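Local structure of hypothetical protein VC0802 (Vibrio cholerae, 1ZVP) at residues V25-N30 with A63-S68; L39-T44 with L53-E58; L73-V78 with H110-V115. The protein is of unknown function but carries two ACT domains and is possibly a transport protein, perhaps with a regulatory, ligand-binding role. All blocks are in the same frame, centred on the assembly; numbering follows the deposited sequence.

Contact 1. Residues V25-N30 with A63-S68; sequences VFCTVN and AGLESS
Leu65 reaches from the loop to strand 24-29 and covers Cys27 and Val29 with the two branches of its fork. Its CB starts the approach, pointing at the strand but staying 4.4 Å from Cys27 SG. CG lies beside the backbone N and anti to the carbonyl carbon (chi1 -45°), and from there the methyls part. CD1 comes to 4.1 Å from Cys27 SG, while CD2 meets Val29 CG1 at 3.9 Å, the side chains of Leu65 and Val29 crossing at about a right angle. The contact is thus thiol and methyl against methyl, with no direct hydrogen bond joining the two segments.

At the other end of the contact Ser68 covers Val25. The two CB atoms, Val25 CB and Ser68 CB, are 3.6 Å apart, and Ser68 CB also lies 4.0 Å from Val25 CG1. Ser68 OG is anti to its backbone N (chi1 165°), which carries the hydroxyl to 3.5 Å from Phe26 O, a close approach rather than a hydrogen bond; OG bonds instead to a residue just beside the segments.

Between these two ends of the contact a water gives a hydrogen bond to Phe26 O and another to Glu66 O, each 3.1 Å from the water oxygen, so it bridges the backbones where the loop stands off from the strand.

Both segments fall in the first ACT range. The loop from helix 57-61 to strand 71-76 packs over the Val25, Cys27 and Val29 side of an edge strand of the three-stranded antiparallel sheet, hydrogen-bonded to strand 50-56, whose Leu55 also touches both Cys27 and Leu65. Away from the loop, the Phe26 ring makes edge-to-face contacts with Phe71 and Phe114 and packs on Tyr108 of the second subunit.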
loop_
_atom_site.group_PDB
_atom_site.type_symbol
_atom_site.label_atom_id
_atom_site.label_comp_id
_atom_site.label_asym_id
_atom_site.label_seq_id
_atom_site.Cartn_x
_atom_site.Cartn_y
_atom_site.Cartn_z
ATOM N N VAL D 25 -9.626 8.265 7.490
ATOM C CA VAL D 25 -8.531 8.938 8.167
ATOM C C VAL D 25 -7.493 7.909 8.589
ATOM O O VAL D 25 -7.825 6.750 8.831
ATOM C CB VAL D 25 -9.017 9.758 9.397
ATOM C CG1 VAL D 25 -9.993 10.838 8.974
ATOM C CG2 VAL D 25 -9.638 8.861 10.466
ATOM N N PHE D 26 -6.236 8.335 8.655
ATOM C CA PHE D 26 -5.156 7.485 9.140
ATOM C C PHE D 26 -4.839 7.846 10.578
ATOM O O PHE D 26 -4.802 9.021 10.931
ATOM C CB PHE D 26 -3.899 7.640 8.277
ATOM C CG PHE D 26 -3.910 6.815 7.011
ATOM C CD1 PHE D 26 -2.992 5.787 6.833
ATOM C CD2 PHE D 26 -4.827 7.079 5.988
ATOM C CE1 PHE D 26 -2.988 5.033 5.661
ATOM C CE2 PHE D 26 -4.834 6.326 4.818
ATOM C CZ PHE D 26 -3.914 5.305 4.652
ATOM N N CYS D 27 -4.623 6.829 11.406
ATOM C CA CYS D 27 -4.344 7.022 12.821
ATOM C C CYS D 27 -3.256 6.082 13.236
ATOM O O CYS D 27 -3.125 4.988 12.684
ATOM C CB CYS D 27 -5.563 6.698 13.684
ATOM S SG CYS D 27 -7.035 7.630 13.313
ATOM N N THR D 28 -2.485 6.510 14.223
ATOM C CA THR D 28 -1.589 5.622 14.923
ATOM C C THR D 28 -2.069 5.567 16.377
ATOM O O THR D 28 -2.448 6.588 16.958
ATOM C CB THR D 28 -0.115 6.066 14.772
ATOM O OG1 THR D 28 0.753 4.994 15.151
ATOM C CG2 THR D 28 0.198 7.323 15.590
ATOM N N VAL D 29 -2.108 4.364 16.938
ATOM C CA VAL D 29 -2.563 4.176 18.312
ATOM C C VAL D 29 -1.616 3.269 19.101
ATOM O O VAL D 29 -0.691 2.681 18.544
ATOM C CB VAL D 29 -4.027 3.631 18.382
ATOM C CG1 VAL D 29 -5.030 4.673 17.906
ATOM C CG2 VAL D 29 -4.174 2.337 17.602
ATOM N N ASN D 30 -1.855 3.167 20.405
ATOM C CA ASN D 30 -1.073 2.288 21.261
ATOM C C ASN D 30 -1.783 1.023 21.684
ATOM O O ASN D 30 -2.978 1.033 21.975
ATOM C CB ASN D 30 -0.583 3.034 22.491
ATOM C CG ASN D 30 0.826 3.535 22.322
ATOM O OD1 ASN D 30 1.588 3.608 23.294
ATOM N ND2 ASN D 30 1.202 3.865 21.078
ATOM N N ALA D 63 -14.340 8.484 18.781
ATOM C CA ALA D 63 -13.629 7.536 19.614
ATOM C C ALA D 63 -12.514 8.334 20.262
ATOM O O ALA D 63 -11.680 7.789 20.985
ATOM C CB ALA D 63 -13.064 6.416 18.791
ATOM N N GLY D 64 -12.507 9.634 19.975
ATOM C CA GLY D 64 -11.603 10.578 20.620
ATOM C C GLY D 64 -10.245 10.723 19.965
ATOM O O GLY D 64 -9.421 11.532 20.408
ATOM N N LEU D 65 -10.002 9.924 18.925
ATOM C CA LEU D 65 -8.785 10.037 18.119
ATOM C C LEU D 65 -8.921 11.321 17.303
ATOM O O LEU D 65 -9.952 11.545 16.652
ATOM C CB LEU D 65 -8.592 8.804 17.228
ATOM C CG LEU D 65 -8.808 7.423 17.868
ATOM C CD1 LEU D 65 -8.747 6.332 16.820
ATOM C CD2 LEU D 65 -7.820 7.132 18.997
ATOM N N GLU D 66 -7.893 12.168 17.366
ATOM C CA GLU D 66 -8.019 13.580 16.961
ATOM C C GLU D 66 -7.835 13.820 15.458
ATOM O O GLU D 66 -6.956 13.203 14.824
ATOM C CB GLU D 66 -7.045 14.450 17.765
ATOM C CG GLU D 66 -7.525 15.884 18.003
ATOM C CD GLU D 66 -6.367 16.870 18.141
ATOM O OE1 GLU D 66 -6.518 18.021 17.672
ATOM O OE2 GLU D 66 -5.307 16.492 18.699
ATOM N N SER D 67 -8.660 14.731 14.921
ATOM C CA SER D 67 -8.737 15.074 13.482
ATOM C C SER D 67 -7.490 14.767 12.630
ATOM O O SER D 67 -6.395 15.309 12.876
ATOM C CB SER D 67 -9.132 16.550 13.299
ATOM O OG SER D 67 -10.476 16.788 13.678
ATOM N N SER D 68 -7.669 13.877 11.651
ATOM C CA SER D 68 -6.685 13.655 10.586
ATOM C C SER D 68 -7.199 14.384 9.332
ATOM O O SER D 68 -8.303 14.961 9.356
ATOM C CB SER D 68 -6.491 12.149 10.339
ATOM O OG SER D 68 -5.814 11.867 9.114
HETATM O O HOH W 1 -5.465 10.964 13.303
#

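Contact 2. Residues L39-T44 with L53-E58; sequences LEPIAT and LVLEAE
Two peptide carbonyls, those of Val54 and Ala43, are the flat groups that carry the pairing. Val54 O accepts Ile42 N at 2.9 Å, nearly along the C=O axis although the bond is bent at the hydrogen (133°), and Pro41 CA touches the same oxygen at 3.4 Å. Ala43 O is met differently: Val54 N arrives from above the carbonyl plane, 42° out of it, in a straight bond of 3.1 Å.

Ile42 and Ala43 therefore both face Val54, a classic beta bulge where strand 43-47 begins, in the hairpin it forms with strand 50-56. Ala43 and Val54 form the hydrogen-bonded pair at the bulge, and Thr44 and Leu53 follow as a non-hydrogen-bonded one. Strand 43-47 is also paired antiparallel with a strand of the second subunit, so the sheet continues across the interface.

Val54 spreads its branches over the bulge: CG2 rests on Ala43 CB, and CG1, anti to the backbone N (chi1 -172°), lies 3.9 Å from Ile42 CG2. On the face with Thr44, Leu53 CD2 touches both Thr44 OG1 and Pro41 CG. Leu55 CD2 presses on Leu39 CB at 3.5 Å and also touches Pro41 CB, covering the turn ahead of the strand. A water links Leu39 O, to which it donates, with Glu56 N, the N-cap residue of helix 57-61.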
loop_
_atom_site.group_PDB
_atom_site.type_symbol
_atom_site.label_atom_id
_atom_site.label_comp_id
_atom_site.label_asym_id
_atom_site.label_seq_id
_atom_site.Cartn_x
_atom_site.Cartn_y
_atom_site.Cartn_z
ATOM N N LEU D 39 -14.195 -0.287 16.579
ATOM C CA LEU D 39 -14.100 0.829 15.641
ATOM C C LEU D 39 -14.265 0.384 14.181
ATOM O O LEU D 39 -14.515 1.213 13.299
ATOM C CB LEU D 39 -12.775 1.577 15.822
ATOM C CG LEU D 39 -12.511 2.275 17.156
ATOM C CD1 LEU D 39 -11.140 2.927 17.149
ATOM C CD2 LEU D 39 -13.587 3.300 17.452
ATOM N N GLU D 40 -14.131 -0.925 13.949
ATOM C CA GLU D 40 -14.276 -1.556 12.628
ATOM C C GLU D 40 -13.382 -0.931 11.555
ATOM O O GLU D 40 -13.886 -0.455 10.533
ATOM C CB GLU D 40 -15.733 -1.544 12.169
ATOM C CG GLU D 40 -16.642 -2.483 12.941
ATOM C CD GLU D 40 -18.092 -2.012 12.949
ATOM O OE1 GLU D 40 -18.820 -2.361 13.906
ATOM O OE2 GLU D 40 -18.506 -1.283 12.013
ATOM N N PRO D 41 -12.054 -0.931 11.784
ATOM C CA PRO D 41 -11.143 -0.313 10.830
ATOM C C PRO D 41 -11.134 -1.050 9.490
ATOM O O PRO D 41 -11.167 -2.279 9.465
ATOM C CB PRO D 41 -9.782 -0.432 11.523
ATOM C CG PRO D 41 -9.930 -1.561 12.465
ATOM C CD PRO D 41 -11.334 -1.507 12.935
ATOM N N ILE D 42 -11.100 -0.300 8.389
ATOM C CA ILE D 42 -11.069 -0.902 7.062
ATOM C C ILE D 42 -9.693 -1.498 6.807
ATOM O O ILE D 42 -9.562 -2.479 6.075
ATOM C CB ILE D 42 -11.486 0.096 5.951
ATOM C CG1 ILE D 42 -11.771 -0.646 4.642
ATOM C CG2 ILE D 42 -10.449 1.217 5.777
ATOM C CD1 ILE D 42 -12.258 0.235 3.524
ATOM N N ALA D 43 -8.677 -0.913 7.437
ATOM C CA ALA D 43 -7.304 -1.377 7.301
ATOM C C ALA D 43 -6.550 -1.280 8.618
ATOM O O ALA D 43 -6.903 -0.497 9.495
ATOM C CB ALA D 43 -6.572 -0.599 6.212
ATOM N N THR D 44 -5.499 -2.082 8.729
ATOM C CA THR D 44 -4.676 -2.187 9.932
ATOM C C THR D 44 -3.221 -2.384 9.526
ATOM O O THR D 44 -2.937 -3.127 8.594
ATOM C CB THR D 44 -5.156 -3.380 10.772
ATOM O OG1 THR D 44 -6.183 -2.937 11.654
ATOM C CG2 THR D 44 -4.043 -3.999 11.573
ATOM N N LEU D 53 -4.355 2.487 12.189
ATOM C CA LEU D 53 -5.741 2.173 11.870
ATOM C C LEU D 53 -6.203 3.098 10.770
ATOM O O LEU D 53 -5.921 4.288 10.813
ATOM C CB LEU D 53 -6.661 2.338 13.088
ATOM C CG LEU D 53 -6.403 1.541 14.376
ATOM C CD1 LEU D 53 -7.319 2.038 15.510
ATOM C CD2 LEU D 53 -6.555 0.030 14.166
ATOM N N VAL D 54 -6.894 2.548 9.777
ATOM C CA VAL D 54 -7.577 3.363 8.774
ATOM C C VAL D 54 -9.065 3.204 9.044
ATOM O O VAL D 54 -9.596 2.103 9.014
ATOM C CB VAL D 54 -7.202 2.991 7.298
ATOM C CG1 VAL D 54 -7.783 3.999 6.326
ATOM C CG2 VAL D 54 -5.707 2.938 7.115
ATOM N N LEU D 55 -9.712 4.328 9.322
ATOM C CA LEU D 55 -11.044 4.358 9.893
ATOM C C LEU D 55 -11.888 5.378 9.179
ATOM O O LEU D 55 -11.364 6.374 8.689
ATOM C CB LEU D 55 -10.962 4.800 11.360
ATOM C CG LEU D 55 -10.247 3.928 12.386
ATOM C CD1 LEU D 55 -9.654 4.780 13.474
ATOM C CD2 LEU D 55 -11.232 2.946 12.963
ATOM N N GLU D 56 -13.197 5.131 9.146
ATOM C CA GLU D 56 -14.181 6.140 8.782
ATOM C C GLU D 56 -13.975 7.398 9.628
ATOM O O GLU D 56 -13.654 7.305 10.810
ATOM C CB GLU D 56 -15.587 5.590 9.003
ATOM C CG GLU D 56 -16.176 4.865 7.817
ATOM C CD GLU D 56 -17.236 5.693 7.094
ATOM O OE1 GLU D 56 -18.347 5.149 6.874
ATOM O OE2 GLU D 56 -16.974 6.882 6.757
ATOM N N ALA D 57 -14.161 8.567 9.023
ATOM C CA ALA D 57 -13.862 9.842 9.674
ATOM C C ALA D 57 -14.523 10.005 11.044
ATOM O O ALA D 57 -13.844 10.315 12.025
ATOM C CB ALA D 57 -14.233 11.004 8.766
ATOM N N GLU D 58 -15.834 9.787 11.113
ATOM C CA GLU D 58 -16.572 10.005 12.359
ATOM C C GLU D 58 -16.595 8.828 13.330
ATOM O O GLU D 58 -17.016 8.993 14.464
ATOM C CB GLU D 58 -17.995 10.541 12.103
ATOM C CG GLU D 58 -18.802 9.809 11.029
ATOM C CD GLU D 58 -19.049 8.337 11.356
ATOM O OE1 GLU D 58 -19.879 8.055 12.260
ATOM O OE2 GLU D 58 -18.412 7.468 10.701
HETATM O O HOH W 2 -14.149 2.870 10.854
#

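Contact 3. Residues L73-V78 with H110-V115; sequences LITLTV and HDHIFV
Leu73 pushes its CD1 methyl into the hollow between His112 and Phe114 on the opposing strand. CD1 lies 3.6 Å from His112 CB and over one face of the Phe114 ring, 4.0 Å from its centroid, a CH-pi contact offset toward the rim. CG, anti to the backbone N (chi1 166°), leans toward His112, while CB reaches Phe114 CE1. On the other face of the sheet, Ile113 CD1 is wedged against both methyls of the Leu76 fork, tightly at 3.5 Å from Leu76 CD2. Ile74 CD1 fills in next to Val115 CG2, toward helix 120-127. Back on the Leu73 face, Thr75 CG2 touches His110 CB and His112 ND1. His110 CD2 lies 2.9 Å from Leu76 O, which stands oblique to the ring, and also meets Thr77 CA.

Backbone bonds hold these shapes in register: Ile74 and Ile113 exchange two, and Leu76 N binds Asp111 O. The two strands are central in the four-stranded antiparallel sheet; both belong to the second ACT range, edge strand 17-19 to the first.

Thr75 OG1 lies in the His112 ring plane, hydrogen-bonded to ND1 at 3.0 Å. Because NE2 bonds Glu47 of the second subunit, the imidazole is gripped at both nitrogens and its rotation fixed. The same carboxylate oxygen accepts His110 N, so the start of this strand and the residue before it carry a polar link to the second subunit.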
loop_
_atom_site.group_PDB
_atom_site.type_symbol
_atom_site.label_atom_id
_atom_site.label_comp_id
_atom_site.label_asym_id
_atom_site.label_seq_id
_atom_site.Cartn_x
_atom_site.Cartn_y
_atom_site.Cartn_z
ATOM N N LEU D 73 -11.481 6.802 -0.903
ATOM C CA LEU D 73 -10.961 5.487 -1.251
ATOM C C LEU D 73 -11.347 5.093 -2.673
ATOM O O LEU D 73 -12.518 5.107 -3.048
ATOM C CB LEU D 73 -11.413 4.431 -0.242
ATOM C CG LEU D 73 -11.234 2.969 -0.646
ATOM C CD1 LEU D 73 -9.768 2.584 -0.740
ATOM C CD2 LEU D 73 -11.959 2.087 0.334
ATOM N N ILE D 74 -10.324 4.748 -3.445
ATOM C CA ILE D 74 -10.454 4.336 -4.829
ATOM C C ILE D 74 -9.895 2.922 -4.958
ATOM O O ILE D 74 -8.785 2.642 -4.531
ATOM C CB ILE D 74 -9.746 5.339 -5.784
ATOM C CG1 ILE D 74 -10.497 6.681 -5.772
ATOM C CG2 ILE D 74 -9.643 4.777 -7.192
ATOM C CD1 ILE D 74 -9.712 7.867 -6.291
ATOM N N THR D 75 -10.702 2.019 -5.498
ATOM C CA THR D 75 -10.232 0.680 -5.805
ATOM C C THR D 75 -9.966 0.570 -7.301
ATOM O O THR D 75 -10.685 1.144 -8.114
ATOM C CB THR D 75 -11.239 -0.388 -5.351
ATOM O OG1 THR D 75 -11.380 -0.323 -3.931
ATOM C CG2 THR D 75 -10.774 -1.778 -5.742
ATOM N N LEU D 76 -8.915 -0.156 -7.654
ATOM C CA LEU D 76 -8.606 -0.434 -9.044
ATOM C C LEU D 76 -9.199 -1.779 -9.390
ATOM O O LEU D 76 -8.830 -2.781 -8.792
ATOM C CB LEU D 76 -7.096 -0.448 -9.235
ATOM C CG LEU D 76 -6.370 0.872 -9.463
ATOM C CD1 LEU D 76 -7.184 2.129 -9.127
ATOM C CD2 LEU D 76 -5.073 0.826 -8.691
ATOM N N THR D 77 -10.139 -1.794 -10.334
ATOM C CA THR D 77 -10.787 -3.042 -10.748
ATOM C C THR D 77 -10.003 -3.787 -11.834
ATOM O O THR D 77 -10.311 -4.946 -12.138
ATOM C CB THR D 77 -12.263 -2.846 -11.191
ATOM O OG1 THR D 77 -12.336 -1.905 -12.265
ATOM C CG2 THR D 77 -13.097 -2.352 -10.047
ATOM N N VAL D 78 -8.988 -3.130 -12.399
ATOM C CA VAL D 78 -8.084 -3.757 -13.362
ATOM C C VAL D 78 -7.571 -5.120 -12.845
ATOM O O VAL D 78 -7.281 -5.309 -11.648
ATOM C CB VAL D 78 -6.925 -2.799 -13.780
ATOM C CG1 VAL D 78 -5.787 -2.791 -12.744
ATOM C CG2 VAL D 78 -6.399 -3.143 -15.172
ATOM N N HIS D 110 -7.383 -6.562 -4.952
ATOM C CA HIS D 110 -7.140 -5.316 -5.666
ATOM C C HIS D 110 -6.287 -4.347 -4.876
ATOM O O HIS D 110 -6.187 -4.450 -3.665
ATOM C CB HIS D 110 -8.459 -4.619 -6.004
ATOM C CG HIS D 110 -9.370 -5.414 -6.887
ATOM N ND1 HIS D 110 -10.453 -6.116 -6.400
ATOM C CD2 HIS D 110 -9.363 -5.613 -8.228
ATOM C CE1 HIS D 110 -11.073 -6.710 -7.402
ATOM N NE2 HIS D 110 -10.432 -6.420 -8.522
ATOM N N ASP D 111 -5.692 -3.392 -5.576
ATOM C CA ASP D 111 -5.065 -2.252 -4.926
ATOM C C ASP D 111 -6.113 -1.226 -4.545
ATOM O O ASP D 111 -7.052 -0.962 -5.298
ATOM C CB ASP D 111 -4.028 -1.610 -5.837
ATOM C CG ASP D 111 -2.824 -2.483 -6.038
ATOM O OD1 ASP D 111 -2.103 -2.744 -5.045
ATOM O OD2 ASP D 111 -2.588 -2.911 -7.191
ATOM N N HIS D 112 -5.933 -0.649 -3.369
ATOM C CA HIS D 112 -6.823 0.376 -2.854
ATOM C C HIS D 112 -5.999 1.622 -2.582
ATOM O O HIS D 112 -4.931 1.558 -1.974
ATOM C CB HIS D 112 -7.514 -0.118 -1.581
ATOM C CG HIS D 112 -8.104 -1.490 -1.714
ATOM N ND1 HIS D 112 -9.356 -1.713 -2.248
ATOM C CD2 HIS D 112 -7.603 -2.709 -1.407
ATOM C CE1 HIS D 112 -9.604 -3.012 -2.254
ATOM N NE2 HIS D 112 -8.557 -3.637 -1.750
ATOM N N ILE D 113 -6.484 2.757 -3.060
ATOM C CA ILE D 113 -5.717 3.981 -2.996
ATOM C C ILE D 113 -6.491 5.001 -2.184
ATOM O O ILE D 113 -7.660 5.251 -2.456
ATOM C CB ILE D 113 -5.423 4.512 -4.417
ATOM C CG1 ILE D 113 -4.721 3.435 -5.244
ATOM C CG2 ILE D 113 -4.567 5.771 -4.377
ATOM C CD1 ILE D 113 -4.841 3.670 -6.700
ATOM N N PHE D 114 -5.845 5.555 -1.163
ATOM C CA PHE D 114 -6.407 6.673 -0.402
ATOM C C PHE D 114 -5.792 7.975 -0.893
ATOM O O PHE D 114 -4.592 8.191 -0.774
ATOM C CB PHE D 114 -6.198 6.483 1.105
ATOM C CG PHE D 114 -6.929 5.303 1.667
ATOM C CD1 PHE D 114 -8.190 5.463 2.243
ATOM C CD2 PHE D 114 -6.371 4.021 1.601
ATOM C CE1 PHE D 114 -8.895 4.365 2.744
ATOM C CE2 PHE D 114 -7.055 2.912 2.114
ATOM C CZ PHE D 114 -8.323 3.082 2.691
ATOM N N VAL D 115 -6.619 8.820 -1.484
ATOM C CA VAL D 115 -6.197 10.153 -1.894
ATOM C C VAL D 115 -6.937 11.190 -1.045
ATOM O O VAL D 115 -7.981 10.890 -0.472
ATOM C CB VAL D 115 -6.443 10.416 -3.416
ATOM C CG1 VAL D 115 -5.733 9.360 -4.268
ATOM C CG2 VAL D 115 -7.933 10.474 -3.736
HETATM O O HOH W 3 -5.920 -3.744 -8.741
#

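Contacts 1 and 2 share one sheet: strand 50-56 lies between strands 24-29 and 43-47, and Cys27 O is 2.8 Å from Leu53 N, a probable hydrogen bond. Their centres are about 9 Å apart, and along the chain contact 2 is nested inside the loop closed by contact 1. Contact 3 belongs to the other sheet and the other ACT range, its centre about 22 Å from that of contact 1 and 16 Å from that of contact 2. Phe114 joins the halves: its CE1 lies 3.8 Å from Val54 CG1. All three contacts touch the second subunit; no ligand site is established, so their bearing on function remains open.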